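Local coordinates for protein monoacylglycerol lipase (Palaeococcus ferrophilus, PDB 6QE2) that hydrolyses monoacylglycerols to free fatty acid and glycerol, as an archaeal lipase of the alpha/beta-hydrolase family, at residues P207-G210 / S211-L214; L114-S117 / P118-S122; E216-V220 / K221-I225. One frame throughout, in Å; residues are numbered along the deposited sequence.

Interaction 1 of 3, residues P207-G210 / S211-L214; sequences PPEG and SRRL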
loop_
_atom_site.group_PDB
_atom_site.type_symbol
_atom_site.label_atom_id
_atom_site.label_comp_id
_atom_site.label_asym_id
_atom_site.label_seq_id
_atom_site.Cartn_x
_atom_site.Cartn_y
_atom_site.Cartn_z
ATOM N N PRO A 207 -1.975 2.772 -12.834
ATOM C CA PRO A 207 -1.454 3.839 -13.695
ATOM C C PRO A 207 -1.023 5.049 -12.895
ATOM O O PRO A 207 -1.784 5.553 -12.105
ATOM C CB PRO A 207 -2.643 4.177 -14.580
ATOM C CG PRO A 207 -3.356 2.881 -14.701
ATOM C CD PRO A 207 -3.236 2.228 -13.355
ATOM N N PRO A 208 0.181 5.543 -13.148
ATOM C CA PRO A 208 0.718 6.682 -12.398
ATOM C C PRO A 208 -0.083 7.982 -12.437
ATOM O O PRO A 208 0.048 8.754 -11.515
ATOM C CB PRO A 208 2.119 6.881 -12.989
ATOM C CG PRO A 208 2.143 6.103 -14.244
ATOM C CD PRO A 208 1.167 4.984 -14.080
ATOM N N GLU A 209 -0.921 8.182 -13.438
ATOM C CA GLU A 209 -1.696 9.403 -13.512
ATOM C C GLU A 209 -2.605 9.517 -12.293
ATOM O O GLU A 209 -2.988 10.606 -11.911
ATOM C CB GLU A 209 -2.488 9.496 -14.809
ATOM C CG GLU A 209 -3.095 10.861 -15.054
ATOM C CD GLU A 209 -2.069 11.946 -15.323
ATOM O OE1 GLU A 209 -0.956 11.625 -15.730
ATOM O OE2 GLU A 209 -2.399 13.122 -15.151
ATOM N N GLY A 210 -2.955 8.389 -11.684
ATOM C CA GLY A 210 -3.777 8.448 -10.498
ATOM C C GLY A 210 -3.053 9.220 -9.405
ATOM O O GLY A 210 -3.649 10.039 -8.749
ATOM N N SER A 211 -1.771 8.947 -9.211
ATOM C CA SER A 211 -0.959 9.679 -8.240
ATOM C C SER A 211 -0.755 11.140 -8.648
ATOM O O SER A 211 -0.757 12.034 -7.822
ATOM C CB SER A 211 0.378 8.989 -7.993
ATOM O OG SER A 211 0.222 7.905 -7.121
ATOM N N ARG A 212 -0.562 11.367 -9.937
ATOM C CA ARG A 212 -0.383 12.721 -10.425
ATOM C C ARG A 212 -1.632 13.544 -10.151
ATOM O O ARG A 212 -1.525 14.689 -9.785
ATOM C CB ARG A 212 -0.018 12.746 -11.908
ATOM C CG ARG A 212 1.225 11.956 -12.263
ATOM C CD ARG A 212 1.678 12.194 -13.697
ATOM N NE ARG A 212 2.764 11.301 -14.078
ATOM C CZ ARG A 212 2.627 10.268 -14.893
ATOM N NH1 ARG A 212 1.455 10.006 -15.433
ATOM N NH2 ARG A 212 3.660 9.502 -15.177
ATOM N N ARG A 213 -2.815 12.974 -10.355
ATOM C CA ARG A 213 -4.038 13.704 -10.053
ATOM C C ARG A 213 -4.163 13.979 -8.565
ATOM O O ARG A 213 -4.532 15.052 -8.158
ATOM C CB ARG A 213 -5.282 12.963 -10.515
ATOM C CG ARG A 213 -5.394 12.744 -12.001
ATOM C CD ARG A 213 -5.491 14.037 -12.784
ATOM N NE ARG A 213 -4.193 14.401 -13.317
ATOM C CZ ARG A 213 -3.573 15.537 -13.048
ATOM N NH1 ARG A 213 -2.376 15.770 -13.563
ATOM N NH2 ARG A 213 -4.158 16.439 -12.281
ATOM N N LEU A 214 -3.819 12.992 -7.752
ATOM C CA LEU A 214 -3.904 13.141 -6.311
ATOM C C LEU A 214 -2.976 14.242 -5.818
ATOM O O LEU A 214 -3.346 15.026 -4.971
ATOM C CB LEU A 214 -3.579 11.841 -5.586
ATOM C CG LEU A 214 -3.703 11.965 -4.069
ATOM C CD1 LEU A 214 -5.147 12.153 -3.668
ATOM C CD2 LEU A 214 -3.115 10.766 -3.366
#
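Glu209, in the first turn of helix 209-217, holds its carboxylate between two arginines, Arg212 three residues on and Arg213 four. Each oxygen has its own arginine: Arg212 NH1 donates to Glu209 OE1 at 2.9 Å, and Arg213 NE donates to Glu209 OE2, also at 2.9 Å, both of them salt bridges. Arg213 NH1 adds a longer bond of 3.1 Å to the same Glu209 OE2, which therefore accepts twice from one arginine, both times from the same face of the carboxylate. With CG anti to the backbone N (chi1 -169°) and a bend at chi2, the glutamate swings its carboxylate over the helix surface, where both arginines can reach it. The two guanidinium groups are turned differently: that of Arg213 lies only 23° from the carboxylate plane, that of Arg212 46°.

Arg212 is extended from CG to NE and runs back beside Pro208, so that Pro208 CB lies over one face of its guanidinium, toward the rim, 3.7 Å from Arg212 NH2. Other arginine donors go to further acids: Arg212 NE to Glu227, and Arg213 NH2 to Glu216. In the backbone, Pro208 O, Glu209 O and Gly210 O accept from the amides of Arg212, Arg213 and Leu214 in turn, while Gly210 N donates to Pro207 O at 3.1 Å.

On its buried side this turn packs against the central sheet, Pro208 and Ser211 on Val199 of strand 195-200, Ser211 and Arg212 on Ile225 of strand 223-228, while Leu214 meets Leu114 in the loop after strand 106-110.

Interaction 2 of 3, residues L114-S117 / P118-S122; sequences LAKS and PKTPS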
loop_
_atom_site.group_PDB
_atom_site.type_symbol
_atom_site.label_atom_id
_atom_site.label_comp_id
_atom_site.label_asym_id
_atom_site.label_seq_id
_atom_site.Cartn_x
_atom_site.Cartn_y
_atom_site.Cartn_z
ATOM N N LEU A 114 -4.831 4.331 -7.304
ATOM C CA LEU A 114 -5.604 5.558 -7.451
ATOM C C LEU A 114 -6.251 5.696 -8.825
ATOM O O LEU A 114 -6.962 6.681 -9.068
ATOM C CB LEU A 114 -4.712 6.777 -7.179
ATOM C CG LEU A 114 -4.185 6.881 -5.745
ATOM C CD1 LEU A 114 -3.113 7.944 -5.646
ATOM C CD2 LEU A 114 -5.326 7.183 -4.783
ATOM N N ALA A 115 -5.996 4.761 -9.729
ATOM C CA ALA A 115 -6.593 4.745 -11.054
ATOM C C ALA A 115 -6.760 3.293 -11.466
ATOM O O ALA A 115 -5.928 2.445 -11.129
ATOM C CB ALA A 115 -5.730 5.502 -12.068
ATOM N N LYS A 116 -7.849 3.015 -12.177
ATOM C CA LYS A 116 -8.116 1.668 -12.660
ATOM C C LYS A 116 -7.054 1.244 -13.668
ATOM O O LYS A 116 -6.608 2.042 -14.493
ATOM C CB LYS A 116 -9.504 1.627 -13.306
ATOM C CG LYS A 116 -9.952 0.269 -13.806
ATOM C CD LYS A 116 -11.325 0.361 -14.458
ATOM C CE LYS A 116 -11.239 0.940 -15.857
ATOM N NZ LYS A 116 -10.295 0.165 -16.706
ATOM N N SER A 117 -6.657 -0.023 -13.608
ATOM C CA SER A 117 -5.761 -0.548 -14.625
ATOM C C SER A 117 -6.503 -0.649 -15.956
ATOM O O SER A 117 -7.680 -1.009 -15.975
ATOM C CB SER A 117 -5.254 -1.930 -14.220
ATOM O OG SER A 117 -4.535 -2.536 -15.280
ATOM N N PRO A 118 -5.849 -0.335 -17.078
ATOM C CA PRO A 118 -6.488 -0.570 -18.388
ATOM C C PRO A 118 -6.811 -2.029 -18.638
ATOM O O PRO A 118 -7.637 -2.332 -19.508
ATOM C CB PRO A 118 -5.451 -0.039 -19.388
ATOM C CG PRO A 118 -4.147 -0.057 -18.630
ATOM C CD PRO A 118 -4.520 0.282 -17.223
ATOM N N LYS A 119 -6.155 -2.944 -17.922
ATOM C CA LYS A 119 -6.446 -4.367 -18.015
ATOM C C LYS A 119 -7.746 -4.737 -17.314
ATOM O O LYS A 119 -8.267 -5.835 -17.540
ATOM C CB LYS A 119 -5.287 -5.177 -17.431
ATOM C CG LYS A 119 -3.988 -5.029 -18.197
ATOM C CD LYS A 119 -4.168 -5.412 -19.659
ATOM C CE LYS A 119 -2.873 -5.255 -20.437
ATOM N NZ LYS A 119 -3.001 -5.739 -21.841
ATOM N N THR A 120 -8.256 -3.871 -16.436
ATOM C CA THR A 120 -9.493 -4.155 -15.722
ATOM C C THR A 120 -10.656 -3.561 -16.503
ATOM O O THR A 120 -10.795 -2.329 -16.542
ATOM C CB THR A 120 -9.451 -3.578 -14.317
ATOM O OG1 THR A 120 -8.278 -4.043 -13.634
ATOM C CG2 THR A 120 -10.676 -4.008 -13.535
ATOM N N PRO A 121 -11.513 -4.370 -17.122
ATOM C CA PRO A 121 -12.643 -3.806 -17.865
ATOM C C PRO A 121 -13.614 -3.082 -16.942
ATOM O O PRO A 121 -13.765 -3.422 -15.768
ATOM C CB PRO A 121 -13.289 -5.032 -18.523
ATOM C CG PRO A 121 -12.834 -6.193 -17.716
ATOM C CD PRO A 121 -11.474 -5.841 -17.186
ATOM N N SER A 122 -14.293 -2.077 -17.505
ATOM C CA SER A 122 -15.201 -1.255 -16.710
ATOM C C SER A 122 -16.331 -2.076 -16.101
ATOM O O SER A 122 -16.805 -1.754 -15.004
ATOM C CB SER A 122 -15.775 -0.125 -17.566
ATOM O OG SER A 122 -16.486 -0.645 -18.675
HETATM O O HOH W 1 -10.669 -0.917 -19.369
HETATM O O HOH W 2 -7.515 -2.185 -11.662
#
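Lys116 curls its ammonium group onto the backbone of a type I beta turn that runs from Ser117 to Thr120. Bends at chi3 (78°) and chi4 (55°) bring the end of an otherwise extended chain round to three acceptors. Lys116 NZ donates to Thr120 O nearly end-on, at a modelled 2.5 Å whose exact length is doubtful; to Ser117 O at 3.0 Å; and to water 1 at 2.9 Å, which in turn donates weakly to Pro118 O. With an alanine here, the carbonyl oxygens of Thr120 and Ser117 would probably be left without their charged partner, and water 1 would be less firmly placed.

The turn's own bond runs from Thr120 N to Ser117 O, 3.0 Å long. That carbonyl oxygen is thus gripped twice, by Thr120 N and Lys116 NZ from opposite faces of its plane. Ser117 adds a side-chain bond, forming an ST turn: OG, anti to the backbone N (chi1 172°), accepts from Lys119 N at 3.1 Å, and it is also hydrogen-bonded to Ile204 O. Water 2 bridges the same corner, accepting a hydrogen bond from Ser117 N at 3.0 Å and lying 2.8 Å from Thr120 OG1.

Nonpolar contact is slight, chiefly Lys116 CG against Thr120 CB.

The loop, which links strand 106-110 to helix 122-134, lies at the surface, the Thr120 side chain about 5 Å from a bound lauryl dimethylamine-N-oxide molecule. The turn appears to be held mainly by hydrogen bonds, with little nonpolar packing between the two segments, and the lysine charge is met here by carbonyl oxygens and water, with no carboxylate from either segment.

Interaction 3 of 3, residues E216-V220 / K221-I225; sequences EELKV and KDKTI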
loop_
_atom_site.group_PDB
_atom_site.type_symbol
_atom_site.label_atom_id
_atom_site.label_comp_id
_atom_site.label_asym_id
_atom_site.label_seq_id
_atom_site.Cartn_x
_atom_site.Cartn_y
_atom_site.Cartn_z
ATOM N N GLU A 216 -2.030 16.947 -7.325
ATOM C CA GLU A 216 -2.668 18.222 -7.616
ATOM C C GLU A 216 -3.905 18.473 -6.751
ATOM O O GLU A 216 -4.256 19.599 -6.478
ATOM C CB GLU A 216 -2.925 18.354 -9.116
ATOM C CG GLU A 216 -1.702 17.900 -9.884
ATOM C CD GLU A 216 -1.614 18.398 -11.303
ATOM O OE1 GLU A 216 -2.649 18.494 -11.976
ATOM O OE2 GLU A 216 -0.489 18.671 -11.745
ATOM N N GLU A 217 -4.561 17.401 -6.331
ATOM C CA GLU A 217 -5.766 17.503 -5.522
ATOM C C GLU A 217 -5.452 17.795 -4.064
ATOM O O GLU A 217 -6.260 18.358 -3.357
ATOM C CB GLU A 217 -6.587 16.220 -5.627
ATOM C CG GLU A 217 -7.370 16.106 -6.916
ATOM C CD GLU A 217 -7.704 14.677 -7.279
ATOM O OE1 GLU A 217 -8.468 14.465 -8.228
ATOM O OE2 GLU A 217 -7.197 13.768 -6.618
ATOM N N LEU A 218 -4.272 17.403 -3.614
ATOM C CA LEU A 218 -3.894 17.639 -2.237
ATOM C C LEU A 218 -3.752 19.123 -1.952
ATOM O O LEU A 218 -3.344 19.882 -2.813
ATOM C CB LEU A 218 -2.572 16.960 -1.926
ATOM C CG LEU A 218 -2.495 15.442 -1.922
ATOM C CD1 LEU A 218 -1.040 15.030 -1.927
ATOM C CD2 LEU A 218 -3.212 14.863 -0.718
ATOM N N LYS A 219 -4.086 19.520 -0.730
ATOM C CA LYS A 219 -3.969 20.908 -0.314
ATOM C C LYS A 219 -2.816 21.101 0.654
ATOM O O LYS A 219 -2.373 22.216 0.870
ATOM C CB LYS A 219 -5.266 21.410 0.300
ATOM C CG LYS A 219 -6.332 21.720 -0.731
ATOM C CD LYS A 219 -5.830 22.684 -1.790
ATOM C CE LYS A 219 -6.464 22.407 -3.141
ATOM N NZ LYS A 219 -5.527 21.668 -4.031
ATOM N N VAL A 220 -2.346 20.013 1.252
ATOM C CA VAL A 220 -1.203 20.089 2.149
ATOM C C VAL A 220 -0.001 20.592 1.363
ATOM O O VAL A 220 0.209 20.221 0.199
ATOM C CB VAL A 220 -0.939 18.716 2.795
ATOM C CG1 VAL A 220 -0.580 17.671 1.740
ATOM C CG2 VAL A 220 0.148 18.812 3.856
ATOM N N LYS A 221 0.780 21.476 1.984
ATOM C CA LYS A 221 1.880 22.105 1.262
ATOM C C LYS A 221 3.075 21.172 1.128
ATOM O O LYS A 221 3.715 21.136 0.071
ATOM C CB LYS A 221 2.265 23.417 1.942
ATOM C CG LYS A 221 1.132 24.428 1.908
ATOM C CD LYS A 221 1.452 25.696 2.669
ATOM C CE LYS A 221 0.334 26.708 2.491
ATOM N NZ LYS A 221 -1.006 26.060 2.588
ATOM N N ASP A 222 3.391 20.413 2.180
ATOM C CA ASP A 222 4.530 19.495 2.162
ATOM C C ASP A 222 4.096 18.209 1.461
ATOM O O ASP A 222 3.798 17.186 2.081
ATOM C CB ASP A 222 5.036 19.232 3.577
ATOM C CG ASP A 222 6.367 18.495 3.602
ATOM O OD1 ASP A 222 6.843 18.052 2.535
ATOM O OD2 ASP A 222 6.945 18.364 4.702
ATOM N N LYS A 223 4.025 18.284 0.133
ATOM C CA LYS A 223 3.703 17.138 -0.705
ATOM C C LYS A 223 4.779 16.962 -1.767
ATOM O O LYS A 223 5.327 17.944 -2.285
ATOM C CB LYS A 223 2.327 17.300 -1.359
ATOM C CG LYS A 223 2.196 18.564 -2.190
ATOM C CD LYS A 223 0.810 18.692 -2.796
ATOM C CE LYS A 223 0.772 19.818 -3.812
ATOM N NZ LYS A 223 -0.586 20.000 -4.396
ATOM N N THR A 224 5.081 15.706 -2.088
ATOM C CA THR A 224 6.136 15.354 -3.027
ATOM C C THR A 224 5.690 14.158 -3.854
ATOM O O THR A 224 5.086 13.225 -3.324
ATOM C CB THR A 224 7.445 15.026 -2.286
ATOM O OG1 THR A 224 7.849 16.155 -1.505
ATOM C CG2 THR A 224 8.559 14.665 -3.260
ATOM N N ILE A 225 5.953 14.200 -5.161
ATOM C CA ILE A 225 5.744 13.044 -6.021
ATOM C C ILE A 225 7.042 12.752 -6.761
ATOM O O ILE A 225 7.671 13.665 -7.310
ATOM C CB ILE A 225 4.566 13.249 -6.993
ATOM C CG1 ILE A 225 4.392 12.016 -7.879
ATOM C CG2 ILE A 225 4.753 14.521 -7.832
ATOM C CD1 ILE A 225 3.061 11.979 -8.612
HETATM O O HOH W 3 -0.613 22.080 -1.950
#
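Leu218 O is gripped by two lysines that reach it from opposite faces of its carbonyl plane: Lys219 NZ at 3.1 Å and Lys223 NZ at 3.2 Å. Both donors stand well above the plane, and the two ammonium nitrogens, Lys219 NZ and Lys223 NZ, lie 5.2 Å apart. Lys219 doubles back to get there and also makes a weak bond to Glu217 O. Lys223 arrives from the strand side. Its CG sits between the backbone N and the carbonyl carbon (chi1 57°), and beyond that the chain is fully extended, aimed at the end of the helix. There its ammonium also donates to Phe215 O and makes a cation-pi contact with the Phe215 ring. Two positive charges beside carbonyls at the C-terminal end of a helix would be expected to suit its partial negative charge.

The segments form the connection from helix 209-217 to strand 223-228, the second half of a beta-alpha-beta crossover that starts from strand 195-200; the strand reached is an outermost one of the main sheet. Within this connection Asp222 centres an inverse gamma turn, closed by a weak bond from Lys223 N to Lys221 O of 2.9 Å.

The aliphatic part of Lys223 packs on Leu218, the two side chains running alongside each other but heading opposite ways, with Lys223 CD 3.9 Å from Leu218 CB. It also passes Val220 O, which lies 3.4 Å from the same Lys223 CD. Water 3 donates to Val220 O at 3.0 Å and accepts weakly from Lys223 NZ. The buried Leu218 side chain also packs on Ile191 and Val195. Asp222 OD2 is hydrogen-bonded to His256 NE2.

Overall arrangement
Interactions 1 and 3 share helix 209-217, the first at its start and the second at its exit into strand 223-228; Ile225 touches the backbone of Ser211 and Arg212, so their atoms meet. Interaction 1 is half buried, with salt bridges along the flank of a helix set on the sheet. Interactions 2 and 3 are surface contacts in which lysines serve backbone carbonyls and waters. Interaction 2 belongs to a separate loop, yet it touches interaction 1 through Lys116 O against Pro207 and Leu114 against Leu214, with centres about 13 Å apart. Interactions 2 and 3 do not meet, their nearest atoms being about 7 Å apart.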